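Local coordinates for protein C-domain type II peptide synthetase (Streptomyces globisporus, PDB 4ZNM) that belongs to the condensation-domain family of nonribosomal peptide synthetases and adopts a two-lobed fold of the CoA-dependent acyltransferase clan, at residues T290-S295 with I368-A373; F310-P315 with T342-F347. All blocks are in the same frame, centred on the assembly; numbering follows the deposited sequence.

Contact 1 (T290-S295 with I368-A373)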
loop_
_atom_site.group_PDB
_atom_site.type_symbol
_atom_site.label_atom_id
_atom_site.label_comp_id
_atom_site.label_asym_id
_atom_site.label_seq_id
_atom_site.Cartn_x
_atom_site.Cartn_y
_atom_site.Cartn_z
ATOM N N THR A 290 8.819 -1.428 -18.720
ATOM C CA THR A 290 7.464 -1.414 -18.213
ATOM C C THR A 290 7.446 -1.888 -16.754
ATOM O O THR A 290 7.802 -3.026 -16.454
ATOM C CB THR A 290 6.518 -2.318 -19.053
ATOM O OG1 THR A 290 6.491 -1.882 -20.414
ATOM C CG2 THR A 290 5.121 -2.273 -18.501
ATOM N N VAL A 291 6.985 -1.010 -15.880
ATOM C CA VAL A 291 6.920 -1.257 -14.429
ATOM C C VAL A 291 5.548 -0.822 -13.942
ATOM O O VAL A 291 5.106 0.281 -14.237
ATOM C CB VAL A 291 8.035 -0.520 -13.659
ATOM C CG1 VAL A 291 7.885 -0.725 -12.124
ATOM C CG2 VAL A 291 9.384 -1.024 -14.098
ATOM N N PRO A 292 4.864 -1.686 -13.204
ATOM C CA PRO A 292 3.553 -1.293 -12.707
ATOM C C PRO A 292 3.667 -0.457 -11.445
ATOM O O PRO A 292 4.634 -0.585 -10.670
ATOM C CB PRO A 292 2.866 -2.636 -12.387
ATOM C CG PRO A 292 3.974 -3.583 -12.174
ATOM C CD PRO A 292 5.136 -3.118 -12.967
ATOM N N THR A 293 2.688 0.413 -11.265
ATOM C CA THR A 293 2.488 1.086 -9.999
ATOM C C THR A 293 1.120 0.650 -9.530
ATOM O O THR A 293 0.427 -0.067 -10.256
ATOM C CB THR A 293 2.568 2.642 -10.145
ATOM O OG1 THR A 293 2.694 3.247 -8.849
ATOM C CG2 THR A 293 1.333 3.197 -10.841
ATOM N N PHE A 294 0.725 1.087 -8.335
ATOM C CA PHE A 294 -0.675 1.014 -7.913
ATOM C C PHE A 294 -1.186 2.434 -7.870
ATOM O O PHE A 294 -0.622 3.295 -7.172
ATOM C CB PHE A 294 -0.860 0.383 -6.520
ATOM C CG PHE A 294 -0.845 -1.098 -6.500
ATOM C CD1 PHE A 294 -1.942 -1.821 -6.938
ATOM C CD2 PHE A 294 0.234 -1.777 -5.962
ATOM C CE1 PHE A 294 -1.957 -3.192 -6.876
ATOM C CE2 PHE A 294 0.248 -3.148 -5.907
ATOM C CZ PHE A 294 -0.847 -3.873 -6.374
ATOM N N SER A 295 -2.260 2.703 -8.595
ATOM C CA SER A 295 -2.891 3.999 -8.450
ATOM C C SER A 295 -3.746 3.979 -7.181
ATOM O O SER A 295 -4.019 2.913 -6.642
ATOM C CB SER A 295 -3.737 4.318 -9.670
ATOM O OG SER A 295 -4.905 3.514 -9.633
ATOM N N ILE A 368 7.900 -10.145 -10.837
ATOM C CA ILE A 368 7.694 -8.768 -11.167
ATOM C C ILE A 368 7.802 -7.903 -9.908
ATOM O O ILE A 368 7.540 -8.354 -8.793
ATOM C CB ILE A 368 6.371 -8.544 -11.869
ATOM C CG1 ILE A 368 5.205 -8.973 -11.012
ATOM C CG2 ILE A 368 6.337 -9.297 -13.188
ATOM C CD1 ILE A 368 4.120 -7.952 -11.080
ATOM N N SER A 369 8.204 -6.662 -10.126
ATOM C CA SER A 369 8.231 -5.667 -9.083
ATOM C C SER A 369 7.255 -4.547 -9.389
ATOM O O SER A 369 6.924 -4.256 -10.547
ATOM C CB SER A 369 9.639 -5.103 -8.904
ATOM O OG SER A 369 9.916 -4.164 -9.921
ATOM N N VAL A 370 6.772 -3.956 -8.312
ATOM C CA VAL A 370 5.860 -2.834 -8.341
ATOM C C VAL A 370 6.505 -1.660 -7.589
ATOM O O VAL A 370 7.111 -1.849 -6.538
ATOM C CB VAL A 370 4.518 -3.197 -7.667
ATOM C CG1 VAL A 370 3.562 -2.047 -7.717
ATOM C CG2 VAL A 370 3.869 -4.408 -8.328
ATOM N N PHE A 371 6.305 -0.455 -8.081
ATOM C CA PHE A 371 6.846 0.733 -7.432
ATOM C C PHE A 371 5.693 1.698 -7.202
ATOM O O PHE A 371 5.148 2.237 -8.149
ATOM C CB PHE A 371 7.943 1.344 -8.293
ATOM C CG PHE A 371 8.803 2.379 -7.579
ATOM C CD1 PHE A 371 8.393 3.690 -7.473
ATOM C CD2 PHE A 371 10.032 2.027 -7.059
ATOM C CE1 PHE A 371 9.186 4.638 -6.819
ATOM C CE2 PHE A 371 10.839 2.963 -6.408
ATOM C CZ PHE A 371 10.411 4.274 -6.291
ATOM N N GLN A 372 5.303 1.879 -5.941
ATOM C CA GLN A 372 4.102 2.649 -5.625
ATOM C C GLN A 372 4.325 3.758 -4.637
ATOM O O GLN A 372 5.128 3.646 -3.734
ATOM C CB GLN A 372 2.992 1.739 -5.063
ATOM C CG GLN A 372 2.954 1.501 -3.581
ATOM C CD GLN A 372 1.656 0.838 -3.145
ATOM O OE1 GLN A 372 1.668 -0.275 -2.650
ATOM N NE2 GLN A 372 0.533 1.532 -3.314
ATOM N N ALA A 373 3.528 4.799 -4.795
ATOM C CA ALA A 373 3.370 5.816 -3.775
ATOM C C ALA A 373 2.143 5.452 -2.959
ATOM O O ALA A 373 1.104 5.126 -3.490
ATOM C CB ALA A 373 3.225 7.215 -4.414
HETATM O O HOH W 1 1.755 4.976 -7.139
HETATM O O HOH W 2 -1.646 3.519 -4.236
#
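Pro292 and Thr293 meet Val370, Phe371 and Gln372 where two strands running the same general way touch in a buried part of the fold: 290-295 belongs to a two-stranded antiparallel pair, 368-373 to a five-stranded mixed sheet. Their axes come within 4.9 Å but splay by 42°, and a single main-chain hydrogen bond joins them, from Phe371 N to Pro292 O at 3.1 Å. Proline has no N-H to give, and its ring carbon CD takes the place beside the Ser369 carbonyl, 3.2 Å from O. The second bond belongs to a side chain. Thr293 OG1, anti to the backbone N (chi1 -166°), donates to Phe371 O at 2.7 Å. Threonine suits the place because its hydroxyl also accepts from a water, 2.6 Å from OG1, that donates to Phe294 O and takes the N-H of Ala373, filling in for direct bonds as the strands part. Apolar contacts complete the join. Branched valine serves two neighbours: Val370 CG2 meets Pro292 CG at 3.9 Å while CG1 packs on the Phe294 ring at CD2, 3.8 Å away. The amide of Gln372 crosses that ring obliquely, the planes 36° apart, with NE2 near Phe294 CB. Phe294 N is buried without a partner. Phe371 swings its ring off to Tyr276 and Trp412. Two strands of different sheets thus run roughly parallel, held by one main-chain bond, a threonine side-chain bond and a bridging water, in the C-terminal lobe of a condensation-domain fold.

Contact 2 (F310-P315 with T342-F347)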
loop_
_atom_site.group_PDB
_atom_site.type_symbol
_atom_site.label_atom_id
_atom_site.label_comp_id
_atom_site.label_asym_id
_atom_site.label_seq_id
_atom_site.Cartn_x
_atom_site.Cartn_y
_atom_site.Cartn_z
ATOM N N PHE A 310 -9.256 0.054 -2.855
ATOM C CA PHE A 310 -9.529 0.684 -4.141
ATOM C C PHE A 310 -8.359 0.639 -5.102
ATOM O O PHE A 310 -8.505 1.012 -6.253
ATOM C CB PHE A 310 -9.912 2.167 -3.906
ATOM C CG PHE A 310 -11.294 2.350 -3.353
ATOM C CD1 PHE A 310 -11.601 1.941 -2.074
ATOM C CD2 PHE A 310 -12.277 2.958 -4.105
ATOM C CE1 PHE A 310 -12.871 2.118 -1.558
ATOM C CE2 PHE A 310 -13.542 3.132 -3.595
ATOM C CZ PHE A 310 -13.843 2.708 -2.326
ATOM N N ILE A 311 -7.174 0.266 -4.628
ATOM C CA ILE A 311 -5.976 0.517 -5.413
ATOM C C ILE A 311 -6.008 -0.309 -6.705
ATOM O O ILE A 311 -6.656 -1.360 -6.770
ATOM C CB ILE A 311 -4.702 0.246 -4.608
ATOM C CG1 ILE A 311 -4.687 -1.176 -4.054
ATOM C CG2 ILE A 311 -4.549 1.312 -3.502
ATOM C CD1 ILE A 311 -3.396 -1.496 -3.273
ATOM N N ASN A 312 -5.307 0.171 -7.725
ATOM C CA ASN A 312 -5.397 -0.441 -9.063
ATOM C C ASN A 312 -4.004 -0.560 -9.711
ATOM O O ASN A 312 -3.246 0.388 -9.799
ATOM C CB ASN A 312 -6.345 0.372 -9.929
ATOM C CG ASN A 312 -6.521 -0.208 -11.312
ATOM O OD1 ASN A 312 -6.710 -1.427 -11.485
ATOM N ND2 ASN A 312 -6.460 0.661 -12.309
ATOM N N PHE A 313 -3.673 -1.783 -10.083
ATOM C CA PHE A 313 -2.428 -2.140 -10.763
ATOM C C PHE A 313 -2.400 -1.440 -12.120
ATOM O O PHE A 313 -3.327 -1.593 -12.913
ATOM C CB PHE A 313 -2.409 -3.677 -10.875
ATOM C CG PHE A 313 -1.115 -4.292 -11.313
ATOM C CD1 PHE A 313 -0.178 -4.722 -10.379
ATOM C CD2 PHE A 313 -0.877 -4.527 -12.671
ATOM C CE1 PHE A 313 0.985 -5.366 -10.774
ATOM C CE2 PHE A 313 0.283 -5.164 -13.079
ATOM C CZ PHE A 313 1.213 -5.590 -12.119
ATOM N N LEU A 314 -1.375 -0.629 -12.360
ATOM C CA LEU A 314 -1.370 0.305 -13.479
ATOM C C LEU A 314 -0.011 0.265 -14.199
ATOM O O LEU A 314 1.001 0.722 -13.659
ATOM C CB LEU A 314 -1.662 1.721 -12.985
ATOM C CG LEU A 314 -1.631 2.832 -14.038
ATOM C CD1 LEU A 314 -2.731 2.615 -15.078
ATOM C CD2 LEU A 314 -1.729 4.223 -13.398
ATOM N N PRO A 315 0.031 -0.300 -15.408
ATOM C CA PRO A 315 1.364 -0.452 -16.011
ATOM C C PRO A 315 1.875 0.831 -16.660
ATOM O O PRO A 315 1.148 1.505 -17.391
ATOM C CB PRO A 315 1.160 -1.566 -17.039
ATOM C CG PRO A 315 -0.308 -1.623 -17.287
ATOM C CD PRO A 315 -0.986 -1.137 -16.061
ATOM N N THR A 342 -5.001 9.130 -17.575
ATOM C CA THR A 342 -6.106 9.533 -18.458
ATOM C C THR A 342 -6.885 8.319 -18.930
ATOM O O THR A 342 -8.117 8.332 -18.997
ATOM C CB THR A 342 -5.603 10.303 -19.684
ATOM O OG1 THR A 342 -5.103 11.563 -19.252
ATOM C CG2 THR A 342 -6.725 10.526 -20.718
ATOM N N HIS A 343 -6.159 7.254 -19.244
ATOM C CA HIS A 343 -6.799 6.069 -19.808
ATOM C C HIS A 343 -6.906 4.943 -18.821
ATOM O O HIS A 343 -7.070 3.786 -19.212
ATOM C CB HIS A 343 -6.034 5.584 -21.029
ATOM C CG HIS A 343 -6.037 6.563 -22.158
ATOM N ND1 HIS A 343 -7.142 6.768 -22.957
ATOM C CD2 HIS A 343 -5.069 7.385 -22.628
ATOM C CE1 HIS A 343 -6.850 7.672 -23.882
ATOM N NE2 HIS A 343 -5.598 8.057 -23.709
ATOM N N GLU A 344 -6.841 5.271 -17.539
ATOM C CA GLU A 344 -6.755 4.214 -16.541
ATOM C C GLU A 344 -7.938 3.256 -16.639
ATOM O O GLU A 344 -9.098 3.666 -16.734
ATOM C CB GLU A 344 -6.679 4.779 -15.118
ATOM C CG GLU A 344 -6.588 3.669 -14.090
ATOM C CD GLU A 344 -6.359 4.130 -12.629
ATOM O OE1 GLU A 344 -6.192 5.340 -12.398
ATOM O OE2 GLU A 344 -6.371 3.255 -11.718
ATOM N N LEU A 345 -7.618 1.968 -16.554
ATOM C CA LEU A 345 -8.635 0.921 -16.466
ATOM C C LEU A 345 -8.384 -0.056 -15.325
ATOM O O LEU A 345 -7.226 -0.337 -14.992
ATOM C CB LEU A 345 -8.680 0.129 -17.776
ATOM C CG LEU A 345 -9.126 0.853 -19.056
ATOM C CD1 LEU A 345 -8.975 -0.097 -20.221
ATOM C CD2 LEU A 345 -10.573 1.342 -18.942
ATOM N N PRO A 346 -9.461 -0.629 -14.771
ATOM C CA PRO A 346 -9.247 -1.726 -13.821
ATOM C C PRO A 346 -8.430 -2.826 -14.478
ATOM O O PRO A 346 -8.822 -3.324 -15.549
ATOM C CB PRO A 346 -10.663 -2.215 -13.491
ATOM C CG PRO A 346 -11.605 -1.244 -14.146
ATOM C CD PRO A 346 -10.865 -0.541 -15.207
ATOM N N PHE A 347 -7.328 -3.213 -13.839
ATOM C CA PHE A 347 -6.375 -4.099 -14.475
ATOM C C PHE A 347 -6.994 -5.432 -14.920
ATOM O O PHE A 347 -6.612 -5.962 -15.952
ATOM C CB PHE A 347 -5.186 -4.367 -13.546
ATOM C CG PHE A 347 -4.049 -5.088 -14.222
ATOM C CD1 PHE A 347 -3.743 -6.384 -13.898
ATOM C CD2 PHE A 347 -3.293 -4.461 -15.193
ATOM C CE1 PHE A 347 -2.685 -7.056 -14.521
ATOM C CE2 PHE A 347 -2.241 -5.124 -15.808
ATOM C CZ PHE A 347 -1.946 -6.420 -15.472
HETATM O O HOH W 3 -4.702 -1.102 -15.228
#
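Asn312 reaches Glu344, Leu345 and Phe347 with both ends of its amide, binding the start of strand 312-319 to the loop between helices 339-342 and 347-350. CG, anti to the backbone N (chi1 -179°), leads away from the strand toward the loop. ND2 donates twice, to Glu344 OE2 at 2.7 Å and to Leu345 O at 3.0 Å, while OD1 accepts the N-H of Phe347 at 3.0 Å. Three bonds thus fix the rotation of the amide, and asparagine suits the place because it supplies donors and an acceptor on one flat group. The carboxylate of Glu344 meets it tip to tip and nearly coplanar, using the anti lone pair of OE2, an oxygen shared with Ser295. ND2 lies well above the plane of the Leu345 carbonyl, whose oxygen takes a further bond from a water 2.6 Å away that also donates to Phe313 O.

The aromatic part is an edge-to-face pair. Phe313 CD2 sits over the centre of the Phe347 ring, 3.3 Å above its plane, the two planes inclined at 58°. Pro315 CD adds an oblique contact to the same ring. The Leu314 side chain crosses that of Glu344 at about a right angle, CD1 4.1 Å from CG. Around the N-cap residue Pro346, one asparagine amide bonds Leu345 O and Phe347 N, joining strand 312-319 to the start of helix 347-350 within the condensation-domain fold.

The two contacts lie side by side, their centres 11 Å apart, and share the antiparallel pair 288-295 and 312-319. Along the chain the order is 290-295, 310-315, 342-347, 368-373, so the segments of contact 2 both fall between those of contact 1. Strand 288-295 touches the five-stranded sheet in contact 1, and 312-319 touches the loop 342-347 in contact 2. Besides backbone pairing, they are joined by Ser295 OG with Glu344 OE2 (2.6 Å) and by Pro292 CB packing on Phe313 CZ (3.4 Å). Within the condensation domain, the two-stranded unit thus links the five-stranded mixed sheet that holds 366-373 to helices 339-342 and 347-350.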